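Long-range contacts in UDP-N-acetylenolpyruvoylglucosamine reductase (Listeria monocytogenes, PDB 3TX1), which probably catalyses the FAD-dependent reduction of UDP-N-acetylenolpyruvoylglucosamine by NADPH to UDP-N-acetylmuramate, a step of peptidoglycan biosynthesis: residues A171-T176 / I204-T209; L102-L107 / A119-K124; P33-K38 / V57-K62. All blocks are in the same frame, centred on the assembly; numbering follows the deposited sequence.

Contact 1. Residues A171-T176 / I204-T209; sequences AATVLT and IVLDAT. With FAD (flavin-adenine dinucleotide), chain B.
Thr-173 and Asp-207 face each other across two antiparallel strands, and a classic beta bulge lies at this pair. Thr-173 O accepts from two successive amides of strand 204-209. The bond from Leu-206 N is 2.7 Å, while the one from Asp-207 N is weak at 3.4 Å. The extra residue shifts the register, so Val-174 pairs with Val-205.

The tight part lies at the Leu-175 end and is buried. Leu-206 CD1 comes across to Leu-175 CG at 3.5 Å. Both leucines also meet helix 64-76. On the other face of the sheet, Val-174 CG2 approaches Val-205 CG2 at 4.1 Å. Ala-172, Val-205 and Ala-208 meet Leu-154 of helix 150-156 on that face.

The looser end holds small and polar groups, and Ala-171, Asp-207 and Thr-209 are partly exposed. Ala-171 CB meets Thr-209 CB at 3.9 Å. Asp-207 has CG between its backbone N and carbonyl carbon (chi1 62°), which turns the carboxylate to the threonine. The hydroxyl of Thr-173 OG1 donates to Asp-207 OD2 over 2.7 Å. It comes from the syn side but 33° out of the carboxylate plane.

Val-205 N and O do not bond to strand 171-175; both pair with the adenine of FAD. Val-205 N donates to FAD N1A over 3.0 Å, and FAD N6A donates to Val-205 O over 3.1 Å at a nearly straight 171°. The Val-205 backbone is thus complementary to this edge, consistent with recognition of adenine.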
loop_
_atom_site.group_PDB
_atom_site.type_symbol
_atom_site.label_atom_id
_atom_site.label_comp_id
_atom_site.label_asym_id
_atom_site.label_seq_id
_atom_site.Cartn_x
_atom_site.Cartn_y
_atom_site.Cartn_z
ATOM N N ALA A 171 -6.508 -17.832 1.601
ATOM C CA ALA A 171 -5.219 -18.287 2.073
ATOM C C ALA A 171 -4.120 -17.334 1.609
ATOM O O ALA A 171 -4.283 -16.584 0.644
ATOM C CB ALA A 171 -4.960 -19.684 1.529
ATOM N N ALA A 172 -2.984 -17.396 2.293
ATOM C CA ALA A 172 -1.825 -16.596 1.945
ATOM C C ALA A 172 -0.527 -17.349 2.207
ATOM O O ALA A 172 -0.429 -18.146 3.163
ATOM C CB ALA A 172 -1.831 -15.310 2.738
ATOM N N THR A 173 0.455 -17.107 1.337
ATOM C CA THR A 173 1.794 -17.628 1.560
ATOM C C THR A 173 2.620 -16.484 2.121
ATOM O O THR A 173 2.665 -15.400 1.556
ATOM C CB THR A 173 2.476 -18.103 0.283
ATOM O OG1 THR A 173 1.624 -19.024 -0.385
ATOM C CG2 THR A 173 3.800 -18.792 0.625
ATOM N N VAL A 174 3.333 -16.757 3.187
ATOM C CA VAL A 174 4.025 -15.726 3.871
ATOM C C VAL A 174 5.436 -16.113 4.373
ATOM O O VAL A 174 5.792 -17.295 4.420
ATOM C CB VAL A 174 3.089 -15.332 5.020
ATOM C CG1 VAL A 174 3.778 -15.311 6.371
ATOM C CG2 VAL A 174 2.342 -14.065 4.694
ATOM N N LEU A 175 6.239 -15.105 4.708
ATOM C CA LEU A 175 7.542 -15.310 5.322
ATOM C C LEU A 175 7.557 -14.706 6.697
ATOM O O LEU A 175 7.224 -13.543 6.899
ATOM C CB LEU A 175 8.693 -14.713 4.503
ATOM C CG LEU A 175 9.100 -15.344 3.143
ATOM C CD1 LEU A 175 10.448 -14.795 2.694
ATOM C CD2 LEU A 175 9.165 -16.861 3.145
ATOM N N THR A 176 7.938 -15.517 7.660
ATOM C CA THR A 176 8.083 -15.039 9.017
ATOM C C THR A 176 9.378 -14.230 9.071
ATOM O O THR A 176 10.218 -14.295 8.158
ATOM C CB THR A 176 8.127 -16.203 10.009
ATOM O OG1 THR A 176 9.353 -16.920 9.849
ATOM C CG2 THR A 176 6.962 -17.157 9.763
ATOM N N ILE A 204 5.726 -11.298 5.791
ATOM C CA ILE A 204 5.990 -10.784 4.430
ATOM C C ILE A 204 5.125 -11.624 3.492
ATOM O O ILE A 204 5.342 -12.811 3.311
ATOM C CB ILE A 204 7.476 -10.872 3.978
ATOM C CG1 ILE A 204 8.382 -9.919 4.759
ATOM C CG2 ILE A 204 7.618 -10.525 2.498
ATOM C CD1 ILE A 204 8.937 -10.467 6.057
ATOM N N VAL A 205 4.113 -11.015 2.925
ATOM C CA VAL A 205 3.229 -11.745 2.054
ATOM C C VAL A 205 3.937 -12.060 0.757
ATOM O O VAL A 205 4.530 -11.155 0.169
ATOM C CB VAL A 205 2.008 -10.865 1.732
ATOM C CG1 VAL A 205 1.046 -11.553 0.752
ATOM C CG2 VAL A 205 1.333 -10.455 3.037
ATOM N N LEU A 206 3.884 -13.322 0.328
ATOM C CA LEU A 206 4.401 -13.733 -0.984
ATOM C C LEU A 206 3.308 -13.962 -2.054
ATOM O O LEU A 206 3.493 -13.624 -3.216
ATOM C CB LEU A 206 5.301 -14.937 -0.875
ATOM C CG LEU A 206 6.558 -14.683 -0.060
ATOM C CD1 LEU A 206 7.284 -15.992 0.163
ATOM C CD2 LEU A 206 7.465 -13.683 -0.748
ATOM N N ASP A 207 2.193 -14.575 -1.682
ATOM C CA ASP A 207 1.060 -14.689 -2.607
ATOM C C ASP A 207 -0.233 -14.842 -1.829
ATOM O O ASP A 207 -0.206 -15.173 -0.642
ATOM C CB ASP A 207 1.247 -15.757 -3.696
ATOM C CG ASP A 207 1.385 -17.156 -3.133
ATOM O OD1 ASP A 207 2.363 -17.881 -3.480
ATOM O OD2 ASP A 207 0.526 -17.519 -2.310
ATOM N N ALA A 208 -1.348 -14.548 -2.483
ATOM C CA ALA A 208 -2.649 -14.589 -1.822
ATOM C C ALA A 208 -3.714 -15.388 -2.603
ATOM O O ALA A 208 -3.694 -15.423 -3.851
ATOM C CB ALA A 208 -3.132 -13.171 -1.546
ATOM N N THR A 209 -4.616 -16.037 -1.860
ATOM C CA THR A 209 -5.711 -16.826 -2.453
ATOM C C THR A 209 -7.056 -16.268 -2.032
ATOM O O THR A 209 -7.391 -16.249 -0.838
ATOM C CB THR A 209 -5.733 -18.298 -1.987
ATOM O OG1 THR A 209 -4.531 -18.971 -2.361
ATOM C CG2 THR A 209 -6.870 -19.011 -2.648
HETATM P PA FAD B . 2.686 0.337 0.430
HETATM O O1A FAD B . 3.909 0.076 -0.384
HETATM O O2A FAD B . 2.125 1.729 0.497
HETATM O O5B FAD B . 2.978 -0.051 1.953
HETATM C C5B FAD B . 1.780 -0.332 2.670
HETATM C C4B FAD B . 2.042 -1.140 3.924
HETATM O O4B FAD B . 2.003 -2.529 3.637
HETATM C C3B FAD B . 3.369 -0.901 4.609
HETATM O O3B FAD B . 3.169 -1.236 6.005
HETATM C C2B FAD B . 4.231 -1.974 3.946
HETATM O O2B FAD B . 5.440 -2.383 4.616
HETATM C C1B FAD B . 3.262 -3.120 3.933
HETATM N N9A FAD B . 3.550 -4.005 2.819
HETATM C C8A FAD B . 3.632 -3.694 1.517
HETATM N N7A FAD B . 3.825 -4.838 0.802
HETATM C C5A FAD B . 3.856 -5.898 1.640
HETATM C C6A FAD B . 4.063 -7.369 1.577
HETATM N N6A FAD B . 4.287 -8.042 0.414
HETATM N N1A FAD B . 4.014 -8.049 2.742
HETATM C C2A FAD B . 3.794 -7.459 3.909
HETATM N N3A FAD B . 3.636 -6.143 4.059
HETATM C C4A FAD B . 3.661 -5.327 2.982
HETATM N N1 FAD B . -6.839 1.816 0.422
HETATM C C2 FAD B . -8.051 1.249 0.639
HETATM O O2 FAD B . -8.160 0.349 1.488
HETATM N N3 FAD B . -9.164 1.570 -0.035
HETATM C C4 FAD B . -9.203 2.510 -0.970
HETATM O O4 FAD B . -10.271 2.810 -1.552
HETATM C C4X FAD B . -7.924 3.173 -1.261
HETATM N N5 FAD B . -7.871 4.122 -2.190
HETATM C C5X FAD B . -6.731 4.760 -2.493
HETATM C C6 FAD B . -6.757 5.725 -3.488
HETATM C C7 FAD B . -5.609 6.380 -3.849
HETATM C C7M FAD B . -5.656 7.438 -4.921
HETATM C C8 FAD B . -4.360 6.008 -3.148
HETATM C C8M FAD B . -3.075 6.680 -3.472
HETATM C C9 FAD B . -4.336 5.053 -2.168
HETATM C C9A FAD B . -5.493 4.408 -1.804
HETATM N N10 FAD B . -5.498 3.401 -0.808
HETATM C C10 FAD B . -6.719 2.767 -0.513
HETATM C "C1'" FAD B . -4.258 3.061 -0.085
HETATM C "C2'" FAD B . -3.499 1.945 -0.764
HETATM O "O2'" FAD B . -3.943 1.794 -2.110
HETATM C "C3'" FAD B . -3.726 0.618 -0.064
HETATM O "O3'" FAD B . -3.388 0.819 1.302
HETATM C "C4'" FAD B . -2.831 -0.452 -0.681
HETATM O "O4'" FAD B . -3.346 -1.769 -0.439
HETATM C "C5'" FAD B . -1.381 -0.330 -0.246
HETATM O "O5'" FAD B . -0.603 -0.967 -1.232
HETATM P P FAD B . 0.954 -0.762 -1.408
HETATM O O1P FAD B . 1.413 -1.975 -2.134
HETATM O O2P FAD B . 1.079 0.586 -2.032
HETATM O O3P FAD B . 1.529 -0.686 0.046
#

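Contact 2. Residues L102-L107 / A119-K124; sequences LHLDLL and AMSGAK. With FAD (flavin-adenine dinucleotide), chain B.
Gly-122 N makes a weak, bent hydrogen bond to Leu-107 O (2.8 Å, 128° at the hydrogen) where two type I turns, Leu-104 to Leu-107 and Met-120 to Ala-123, face each other. Gly-122 CA also offers a CA-H...O contact to Leu-104 O at 3.3 Å. The glycine thus meets the carbonyls of both Leu-104 and Leu-107, and the two turns touch there backbone to backbone.

Beside the turns, Leu-104 and Ser-121 meet. The methyl Leu-104 CD1 lies 3.1 Å from Ser-121 OG and 3.5 Å from FAD N6A. Ser-121 CB comes to 3.7 Å from the same amino group, FAD N6A. Leucine and serine thus both lie against the N6 end of the adenine. Ser-121 OG sits between its backbone N and carbonyl carbon (chi1 71°) and makes a weak hydrogen bond to Val-205 O.

The arrangement joins the two sheets of the PCMH-type FAD-binding region. One turn follows strand 100-103 of the mixed sheet, and the other follows strand 116-120 of the antiparallel sheet. The adenine end of the cofactor lies where they meet.

Farther from FAD, Met-120 reaches along Leu-107. Its CG is anti to the carbonyl carbon (chi1 -81°) and the chain is extended beyond, which brings Met-120 SD to 4.0 Å from Leu-107 CB. Met-120 CB lies 3.2 Å from Leu-107 O. Leu-107 also meets Leu-206, while Met-120 also touches Asp-207 and Thr-109. Asp-105 is partly exposed and poorly ordered, and its bond from His-103 NE2 is weak.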
loop_
_atom_site.group_PDB
_atom_site.type_symbol
_atom_site.label_atom_id
_atom_site.label_comp_id
_atom_site.label_asym_id
_atom_site.label_seq_id
_atom_site.Cartn_x
_atom_site.Cartn_y
_atom_site.Cartn_z
ATOM N N LEU A 102 12.988 -4.355 0.776
ATOM C CA LEU A 102 12.668 -5.394 -0.187
ATOM C C LEU A 102 11.443 -5.009 -0.966
ATOM O O LEU A 102 10.415 -4.679 -0.380
ATOM C CB LEU A 102 12.285 -6.676 0.518
ATOM C CG LEU A 102 13.151 -7.866 0.847
ATOM C CD1 LEU A 102 12.192 -8.904 1.401
ATOM C CD2 LEU A 102 13.775 -8.403 -0.418
ATOM N N HIS A 103 11.546 -5.123 -2.276
ATOM C CA HIS A 103 10.487 -4.774 -3.168
ATOM C C HIS A 103 10.259 -6.007 -4.017
ATOM O O HIS A 103 11.134 -6.479 -4.757
ATOM C CB HIS A 103 10.909 -3.521 -3.952
ATOM C CG HIS A 103 9.817 -2.920 -4.813
ATOM N ND1 HIS A 103 8.636 -2.503 -4.312
ATOM C CD2 HIS A 103 9.780 -2.651 -6.177
ATOM C CE1 HIS A 103 7.868 -2.032 -5.317
ATOM N NE2 HIS A 103 8.570 -2.126 -6.455
ATOM N N LEU A 104 9.057 -6.536 -3.943
ATOM C CA LEU A 104 8.761 -7.787 -4.588
ATOM C C LEU A 104 8.076 -7.591 -5.904
ATOM O O LEU A 104 7.225 -8.340 -6.300
ATOM C CB LEU A 104 7.907 -8.641 -3.692
ATOM C CG LEU A 104 8.297 -8.624 -2.240
ATOM C CD1 LEU A 104 7.134 -9.012 -1.384
ATOM C CD2 LEU A 104 9.457 -9.525 -1.976
ATOM N N ASP A 105 8.484 -6.559 -6.587
ATOM C CA ASP A 105 7.942 -6.190 -7.875
ATOM C C ASP A 105 7.960 -7.380 -8.823
ATOM O O ASP A 105 6.993 -7.603 -9.542
ATOM C CB ASP A 105 8.793 -5.074 -8.461
ATOM C CG ASP A 105 7.969 -4.058 -9.208
ATOM O OD1 ASP A 105 6.815 -4.372 -9.573
ATOM O OD2 ASP A 105 8.458 -2.926 -9.415
ATOM N N LEU A 106 9.047 -8.165 -8.802
ATOM C CA LEU A 106 9.187 -9.322 -9.712
ATOM C C LEU A 106 8.293 -10.532 -9.413
ATOM O O LEU A 106 8.218 -11.453 -10.204
ATOM C CB LEU A 106 10.639 -9.749 -9.807
ATOM C CG LEU A 106 11.457 -8.536 -10.228
ATOM C CD1 LEU A 106 12.954 -8.773 -10.105
ATOM C CD2 LEU A 106 11.075 -8.161 -11.643
ATOM N N LEU A 107 7.618 -10.525 -8.273
ATOM C CA LEU A 107 6.741 -11.607 -7.943
ATOM C C LEU A 107 5.372 -11.122 -8.334
ATOM O O LEU A 107 4.631 -10.623 -7.496
ATOM C CB LEU A 107 6.849 -11.936 -6.460
ATOM C CG LEU A 107 8.264 -12.297 -5.961
ATOM C CD1 LEU A 107 8.214 -12.787 -4.531
ATOM C CD2 LEU A 107 8.939 -13.339 -6.841
ATOM N N ALA A 119 -2.750 -14.875 -6.513
ATOM C CA ALA A 119 -1.914 -13.771 -6.996
ATOM C C ALA A 119 -0.701 -13.567 -6.117
ATOM O O ALA A 119 -0.805 -13.653 -4.897
ATOM C CB ALA A 119 -2.720 -12.485 -7.037
ATOM N N MET A 120 0.436 -13.276 -6.740
ATOM C CA MET A 120 1.668 -13.018 -6.013
ATOM C C MET A 120 1.656 -11.628 -5.347
ATOM O O MET A 120 0.881 -10.749 -5.748
ATOM C CB MET A 120 2.869 -13.231 -6.915
ATOM C CG MET A 120 3.213 -14.694 -7.013
ATOM S SD MET A 120 4.683 -14.913 -7.999
ATOM C CE MET A 120 5.174 -16.533 -7.437
ATOM N N SER A 121 2.519 -11.408 -4.357
ATOM C CA SER A 121 2.397 -10.197 -3.562
ATOM C C SER A 121 2.825 -8.926 -4.259
ATOM O O SER A 121 2.574 -7.820 -3.752
ATOM C CB SER A 121 3.124 -10.350 -2.247
ATOM O OG SER A 121 4.504 -10.354 -2.481
ATOM N N GLY A 122 3.446 -9.091 -5.429
ATOM C CA GLY A 122 3.971 -7.965 -6.203
ATOM C C GLY A 122 2.985 -7.596 -7.289
ATOM O O GLY A 122 3.186 -6.628 -8.016
ATOM N N ALA A 123 1.923 -8.385 -7.414
ATOM C CA ALA A 123 0.874 -8.101 -8.384
ATOM C C ALA A 123 0.082 -6.881 -7.943
ATOM O O ALA A 123 -0.045 -6.623 -6.754
ATOM C CB ALA A 123 -0.060 -9.302 -8.547
ATOM N N LYS A 124 -0.443 -6.142 -8.907
ATOM C CA LYS A 124 -1.216 -4.971 -8.618
ATOM C C LYS A 124 -2.567 -5.445 -8.308
ATOM O O LYS A 124 -3.062 -6.369 -8.943
ATOM C CB LYS A 124 -1.240 -4.018 -9.796
ATOM C CG LYS A 124 0.025 -3.200 -9.830
ATOM C CD LYS A 124 0.164 -2.414 -11.100
ATOM C CE LYS A 124 1.420 -1.573 -10.984
ATOM N NZ LYS A 124 1.491 -0.618 -12.129
HETATM P PA FAD B . 2.686 0.337 0.430
HETATM O O1A FAD B . 3.909 0.076 -0.384
HETATM O O2A FAD B . 2.125 1.729 0.497
HETATM O O5B FAD B . 2.978 -0.051 1.953
HETATM C C5B FAD B . 1.780 -0.332 2.670
HETATM C C4B FAD B . 2.042 -1.140 3.924
HETATM O O4B FAD B . 2.003 -2.529 3.637
HETATM C C3B FAD B . 3.369 -0.901 4.609
HETATM O O3B FAD B . 3.169 -1.236 6.005
HETATM C C2B FAD B . 4.231 -1.974 3.946
HETATM O O2B FAD B . 5.440 -2.383 4.616
HETATM C C1B FAD B . 3.262 -3.120 3.933
HETATM N N9A FAD B . 3.550 -4.005 2.819
HETATM C C8A FAD B . 3.632 -3.694 1.517
HETATM N N7A FAD B . 3.825 -4.838 0.802
HETATM C C5A FAD B . 3.856 -5.898 1.640
HETATM C C6A FAD B . 4.063 -7.369 1.577
HETATM N N6A FAD B . 4.287 -8.042 0.414
HETATM N N1A FAD B . 4.014 -8.049 2.742
HETATM C C2A FAD B . 3.794 -7.459 3.909
HETATM N N3A FAD B . 3.636 -6.143 4.059
HETATM C C4A FAD B . 3.661 -5.327 2.982
HETATM N N1 FAD B . -6.839 1.816 0.422
HETATM C C2 FAD B . -8.051 1.249 0.639
HETATM O O2 FAD B . -8.160 0.349 1.488
HETATM N N3 FAD B . -9.164 1.570 -0.035
HETATM C C4 FAD B . -9.203 2.510 -0.970
HETATM O O4 FAD B . -10.271 2.810 -1.552
HETATM C C4X FAD B . -7.924 3.173 -1.261
HETATM N N5 FAD B . -7.871 4.122 -2.190
HETATM C C5X FAD B . -6.731 4.760 -2.493
HETATM C C6 FAD B . -6.757 5.725 -3.488
HETATM C C7 FAD B . -5.609 6.380 -3.849
HETATM C C7M FAD B . -5.656 7.438 -4.921
HETATM C C8 FAD B . -4.360 6.008 -3.148
HETATM C C8M FAD B . -3.075 6.680 -3.472
HETATM C C9 FAD B . -4.336 5.053 -2.168
HETATM C C9A FAD B . -5.493 4.408 -1.804
HETATM N N10 FAD B . -5.498 3.401 -0.808
HETATM C C10 FAD B . -6.719 2.767 -0.513
HETATM C "C1'" FAD B . -4.258 3.061 -0.085
HETATM C "C2'" FAD B . -3.499 1.945 -0.764
HETATM O "O2'" FAD B . -3.943 1.794 -2.110
HETATM C "C3'" FAD B . -3.726 0.618 -0.064
HETATM O "O3'" FAD B . -3.388 0.819 1.302
HETATM C "C4'" FAD B . -2.831 -0.452 -0.681
HETATM O "O4'" FAD B . -3.346 -1.769 -0.439
HETATM C "C5'" FAD B . -1.381 -0.330 -0.246
HETATM O "O5'" FAD B . -0.603 -0.967 -1.232
HETATM P P FAD B . 0.954 -0.762 -1.408
HETATM O O1P FAD B . 1.413 -1.975 -2.134
HETATM O O2P FAD B . 1.079 0.586 -2.032
HETATM O O3P FAD B . 1.529 -0.686 0.046
#

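Contact 3. Residues P33-K38 / V57-K62; sequences PHIAIK and VFVMPK
Ile-37 and Val-59 pair in an antiparallel beta hairpin at the margin of the mixed sheet. Strand 36-42 is the outermost strand there, and strand 54-60 lies next to it. The short segments run at 163° to each other, close to antiparallel.

Lys-38 and Phe-58 form a hydrogen-bonded pair. Phe-58 N donates to Lys-38 O over 2.9 Å, and Lys-38 N donates to Phe-58 O over 2.6 Å. Met-60 N also donates to Ala-36 O over 2.9 Å.

One methyl of Val-59 touches both isoleucines. Val-59 CG1 is anti to the backbone N (chi1 -170°) and meets Ile-35 CG2 at 3.6 Å. Val-59 CG1 also lies 3.8 Å from Ile-37 CG1, and Val-59 CG2 is near that same atom. The side chains of Ile-37 and Val-59 run side by side and point the same way. Ile-35 comes to Val-59 at a slant. Lys-38 and Phe-58 lie on the other face, and both side chains lead away from the partner strand beyond CB. The Phe-58 ring meets Tyr-46. Lys-62 NZ makes a salt bridge to Glu-66.

Helix 28-31 packs by Leu-28 on Ile-37, Val-57 and Val-59. Helix 64-76 meets Ile-35 and Pro-61, while strand 100-103 continues the sheet through backbone bonds to Val-57 and Val-59.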
loop_
_atom_site.group_PDB
_atom_site.type_symbol
_atom_site.label_atom_id
_atom_site.label_comp_id
_atom_site.label_asym_id
_atom_site.label_seq_id
_atom_site.Cartn_x
_atom_site.Cartn_y
_atom_site.Cartn_z
ATOM N N PRO A 33 25.110 -12.702 -5.522
ATOM C CA PRO A 33 25.006 -12.055 -6.815
ATOM C C PRO A 33 23.731 -12.695 -7.381
ATOM O O PRO A 33 23.074 -13.453 -6.646
ATOM C CB PRO A 33 26.242 -12.564 -7.540
ATOM C CG PRO A 33 26.451 -13.945 -6.987
ATOM C CD PRO A 33 25.999 -13.880 -5.550
ATOM N N HIS A 34 23.347 -12.427 -8.626
ATOM C CA HIS A 34 22.135 -13.070 -9.168
ATOM C C HIS A 34 20.867 -12.560 -8.520
ATOM O O HIS A 34 19.769 -12.898 -8.963
ATOM C CB HIS A 34 22.180 -14.593 -8.988
ATOM C CG HIS A 34 23.293 -15.289 -9.744
ATOM N ND1 HIS A 34 23.107 -16.468 -10.376
ATOM C CD2 HIS A 34 24.628 -14.939 -9.953
ATOM C CE1 HIS A 34 24.260 -16.851 -10.954
ATOM N NE2 HIS A 34 25.186 -15.910 -10.700
ATOM N N ILE A 35 20.987 -11.813 -7.424
ATOM C CA ILE A 35 19.809 -11.180 -6.811
ATOM C C ILE A 35 19.964 -9.721 -7.142
ATOM O O ILE A 35 20.925 -9.067 -6.688
ATOM C CB ILE A 35 19.712 -11.336 -5.269
ATOM C CG1 ILE A 35 19.430 -12.791 -4.876
ATOM C CG2 ILE A 35 18.576 -10.490 -4.723
ATOM C CD1 ILE A 35 19.381 -13.019 -3.385
ATOM N N ALA A 36 19.055 -9.224 -7.970
ATOM C CA ALA A 36 19.063 -7.814 -8.345
ATOM C C ALA A 36 18.997 -6.971 -7.082
ATOM O O ALA A 36 18.028 -7.054 -6.316
ATOM C CB ALA A 36 17.891 -7.511 -9.253
ATOM N N ILE A 37 20.061 -6.209 -6.857
ATOM C CA ILE A 37 20.199 -5.325 -5.704
ATOM C C ILE A 37 20.677 -3.934 -6.128
ATOM O O ILE A 37 21.360 -3.789 -7.142
ATOM C CB ILE A 37 21.210 -5.891 -4.694
ATOM C CG1 ILE A 37 20.627 -7.138 -4.042
ATOM C CG2 ILE A 37 21.571 -4.850 -3.636
ATOM C CD1 ILE A 37 21.579 -7.864 -3.120
ATOM N N LYS A 38 20.311 -2.910 -5.357
ATOM C CA LYS A 38 20.741 -1.541 -5.654
ATOM C C LYS A 38 21.270 -0.713 -4.474
ATOM O O LYS A 38 20.808 -0.761 -3.329
ATOM C CB LYS A 38 19.706 -0.773 -6.482
ATOM C CG LYS A 38 19.686 -1.186 -7.944
ATOM C CD LYS A 38 18.796 -0.272 -8.766
ATOM C CE LYS A 38 19.037 -0.479 -10.252
ATOM N NZ LYS A 38 18.519 0.668 -11.050
ATOM N N VAL A 57 20.097 0.082 1.030
ATOM C CA VAL A 57 20.169 -1.250 0.404
ATOM C C VAL A 57 18.791 -1.669 -0.188
ATOM O O VAL A 57 17.887 -2.062 0.552
ATOM C CB VAL A 57 20.654 -2.315 1.418
ATOM C CG1 VAL A 57 20.926 -3.628 0.710
ATOM C CG2 VAL A 57 21.915 -1.848 2.158
ATOM N N PHE A 58 18.667 -1.626 -1.519
ATOM C CA PHE A 58 17.409 -1.899 -2.217
ATOM C C PHE A 58 17.420 -3.195 -3.029
ATOM O O PHE A 58 18.089 -3.294 -4.056
ATOM C CB PHE A 58 17.075 -0.714 -3.118
ATOM C CG PHE A 58 15.684 -0.732 -3.668
ATOM C CD1 PHE A 58 14.591 -0.445 -2.845
ATOM C CD2 PHE A 58 15.456 -1.012 -5.018
ATOM C CE1 PHE A 58 13.302 -0.468 -3.361
ATOM C CE2 PHE A 58 14.158 -1.029 -5.536
ATOM C CZ PHE A 58 13.089 -0.745 -4.708
ATOM N N VAL A 59 16.614 -4.162 -2.591
ATOM C CA VAL A 59 16.614 -5.488 -3.176
ATOM C C VAL A 59 15.327 -5.912 -3.861
ATOM O O VAL A 59 14.241 -5.774 -3.276
ATOM C CB VAL A 59 16.882 -6.517 -2.076
ATOM C CG1 VAL A 59 17.122 -7.887 -2.692
ATOM C CG2 VAL A 59 18.083 -6.087 -1.243
ATOM N N MET A 60 15.469 -6.473 -5.072
ATOM C CA MET A 60 14.336 -7.028 -5.850
ATOM C C MET A 60 14.494 -8.511 -6.207
ATOM O O MET A 60 15.231 -8.840 -7.142
ATOM C CB MET A 60 14.079 -6.214 -7.112
ATOM C CG MET A 60 13.462 -4.862 -6.825
ATOM S SD MET A 60 13.704 -3.710 -8.180
ATOM C CE MET A 60 15.496 -3.762 -8.391
ATOM N N PRO A 61 13.831 -9.407 -5.452
ATOM C CA PRO A 61 13.955 -10.846 -5.695
ATOM C C PRO A 61 13.048 -11.374 -6.787
ATOM O O PRO A 61 11.883 -11.020 -6.842
ATOM C CB PRO A 61 13.569 -11.486 -4.361
ATOM C CG PRO A 61 12.883 -10.437 -3.579
ATOM C CD PRO A 61 13.312 -9.103 -4.107
ATOM N N LYS A 62 13.599 -12.258 -7.614
ATOM C CA LYS A 62 12.945 -12.861 -8.763
ATOM C C LYS A 62 12.274 -14.120 -8.285
ATOM O O LYS A 62 11.330 -14.624 -8.911
ATOM C CB LYS A 62 14.011 -13.273 -9.789
ATOM C CG LYS A 62 15.203 -12.305 -9.883
ATOM C CD LYS A 62 16.106 -12.568 -11.082
ATOM C CE LYS A 62 16.898 -13.861 -10.962
ATOM N NZ LYS A 62 18.003 -13.735 -9.976
#

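Contact 2 lies between the other two. Its centre is 11 Å from that of contact 1 and 13 Å from that of contact 3. Ala-208 N to Ala-119 O (2.6 Å) and Ser-121 N to Leu-206 O (2.7 Å) probably join contacts 1 and 2 in the antiparallel sheet. His-103 N to Val-59 O (2.9 Å) probably joins contacts 2 and 3 in the mixed sheet. Contacts 1 and 3 do not touch; their nearest atoms are about 7 Å apart. Contacts 1 and 2 share the adenine of FAD. Contact 3 does not reach the cofactor; the Phe-58 side chain is about 10 Å from FAD. All three lie away from the predicted active-site residues Arg-194, Ser-244 and Glu-314.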